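Local coordinates for protein sugar phosphate isomerase/epimerase (Parabacteroides distasonis, PDB 3OBE) that probably acts as an isomerase or epimerase of sugar phosphates, built on a xylose isomerase-like TIM barrel, at residues Val147-Phe152 with Lys206-Asp211. Numbering follows the deposited sequence.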
# COMPACT_ATOMS: atom_id res chain seq x y z
N VAL A 147 -4.10 17.10 13.36
CA VAL A 147 -3.48 17.96 12.37
C VAL A 147 -3.00 17.13 11.17
O VAL A 147 -3.16 17.54 9.99
CB VAL A 147 -2.31 18.82 12.94
CG1 VAL A 147 -1.67 19.68 11.78
CG2 VAL A 147 -2.82 19.78 14.06
N VAL A 148 -2.42 15.98 11.46
CA VAL A 148 -2.03 15.06 10.42
C VAL A 148 -3.25 14.65 9.60
O VAL A 148 -3.19 14.63 8.37
CB VAL A 148 -1.23 13.82 10.97
CG1 VAL A 148 -1.12 12.72 9.88
CG2 VAL A 148 0.14 14.25 11.42
N SER A 149 -4.35 14.33 10.27
CA SER A 149 -5.56 13.94 9.54
C SER A 149 -6.06 15.05 8.61
O SER A 149 -6.53 14.76 7.51
CB SER A 149 -6.68 13.51 10.48
OG SER A 149 -6.25 12.42 11.27
N GLU A 150 -5.96 16.31 9.06
CA GLU A 150 -6.39 17.44 8.24
C GLU A 150 -5.55 17.57 6.98
O GLU A 150 -6.08 17.86 5.92
CB GLU A 150 -6.30 18.74 9.02
CG GLU A 150 -7.29 18.78 10.15
CD GLU A 150 -7.21 20.00 11.01
OE1 GLU A 150 -6.58 21.01 10.60
OE2 GLU A 150 -7.85 19.95 12.11
N ILE A 151 -4.25 17.34 7.10
CA ILE A 151 -3.32 17.34 5.98
C ILE A 151 -3.63 16.17 5.01
O ILE A 151 -3.64 16.35 3.80
CB ILE A 151 -1.88 17.24 6.48
CG1 ILE A 151 -1.49 18.57 7.15
CG2 ILE A 151 -0.95 16.88 5.31
CD1 ILE A 151 -0.22 18.58 8.05
N PHE A 152 -3.91 15.00 5.55
CA PHE A 152 -4.35 13.83 4.74
C PHE A 152 -5.64 14.11 3.97
O PHE A 152 -5.72 13.80 2.81
CB PHE A 152 -4.51 12.60 5.62
CG PHE A 152 -3.21 12.00 6.14
CD1 PHE A 152 -1.97 12.44 5.75
CD2 PHE A 152 -3.30 10.95 7.02
CE1 PHE A 152 -0.83 11.80 6.23
CE2 PHE A 152 -2.20 10.30 7.48
CZ PHE A 152 -0.96 10.74 7.09
N LYS A 206 -11.12 8.24 12.32
CA LYS A 206 -12.20 9.10 12.80
C LYS A 206 -12.07 10.54 12.39
O LYS A 206 -13.08 11.27 12.32
CB LYS A 206 -12.37 9.00 14.30
CG LYS A 206 -12.58 7.55 14.72
CD LYS A 206 -13.88 7.21 15.28
CE LYS A 206 -13.74 6.00 16.19
NZ LYS A 206 -15.04 5.57 16.72
N ASN A 207 -10.86 10.97 12.06
CA ASN A 207 -10.63 12.37 11.71
C ASN A 207 -10.37 12.61 10.21
O ASN A 207 -10.05 13.73 9.83
CB ASN A 207 -9.48 12.94 12.56
CG ASN A 207 -9.93 13.13 14.00
OD1 ASN A 207 -10.71 14.03 14.28
ND2 ASN A 207 -9.48 12.26 14.89
N THR A 208 -10.56 11.58 9.39
CA THR A 208 -10.48 11.73 7.93
C THR A 208 -11.83 11.42 7.29
O THR A 208 -12.63 10.68 7.83
CB THR A 208 -9.40 10.84 7.28
OG1 THR A 208 -9.56 9.47 7.64
CG2 THR A 208 -8.01 11.29 7.74
N ASP A 209 -12.07 12.08 6.18
CA ASP A 209 -13.32 11.95 5.43
C ASP A 209 -13.25 10.76 4.53
O ASP A 209 -12.34 10.70 3.68
CB ASP A 209 -13.44 13.21 4.56
CG ASP A 209 -14.76 13.31 3.82
OD1 ASP A 209 -15.44 12.30 3.49
OD2 ASP A 209 -15.10 14.49 3.50
N PRO A 210 -14.25 9.83 4.60
CA PRO A 210 -14.23 8.64 3.74
C PRO A 210 -14.17 8.97 2.24
O PRO A 210 -13.66 8.18 1.49
CB PRO A 210 -15.53 7.89 4.08
CG PRO A 210 -15.98 8.44 5.43
CD PRO A 210 -15.34 9.80 5.61
N ASP A 211 -14.71 10.11 1.83
CA ASP A 211 -14.68 10.50 0.42
C ASP A 211 -13.33 11.08 -0.01
O ASP A 211 -13.06 11.22 -1.21
CB ASP A 211 -15.83 11.48 0.12
CG ASP A 211 -17.23 10.84 0.32
OD1 ASP A 211 -17.35 9.59 0.13
OD2 ASP A 211 -18.18 11.59 0.67
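Ser-149 OG (chi1 -59°) and Thr-208 CG2 (chi1 54°) take the same place on their residues, each trans to the carbonyl carbon and beside the backbone N. Ser-149 points its CB at the loop, and the Thr-208 methyl comes to meet it, while OG turns back along its own helix and hydrogen-bonds to Ala-145 O one turn earlier. What the serine offers to the loop is therefore mostly carbon: its CB sits 3.4 Å from Asn-207 O and 3.8 Å from Thr-208 CG2, while its OG lies 3.5 Å from Asn-207 CB without bonding there. The same methyl also reaches Phe-152, CG2 to CB at 4.3 Å; beyond CB the phenyl ring leads away, and Val-148 CG1 lies above one face, toward the rim.

No hydrogen bond joins the two segments, so this is van der Waals packing. Like Ser-149 OG, Thr-208 OG1 and Asn-207 ND2 bond elsewhere, OG1 to Phe-204 O and Arg-239 NH2, ND2 to Leu-203 O. Consistent with the small serine, the CA atoms of Ser-149 and Thr-208 lie 5.6 Å apart. Farther along, Asp-209 OD1 accepts from Asp-211 N at 2.8 Å in an Asx turn, just before strand 213-218.

One turn after Ser-149, Asn-153 adds a polar link: its OD1 accepts from Asp-209 N, and its ND2 bonds weakly to Asn-207 O. The contact thus seats the end of helix 200-207 and the loop into strand 213-218 against helix 142-160 on the outside of the barrel, with Phe-152 meeting Phe-204 of helix 200-207 edge-to-face and reaching Trp-166 and Tyr-168 of strand 165-169 beneath.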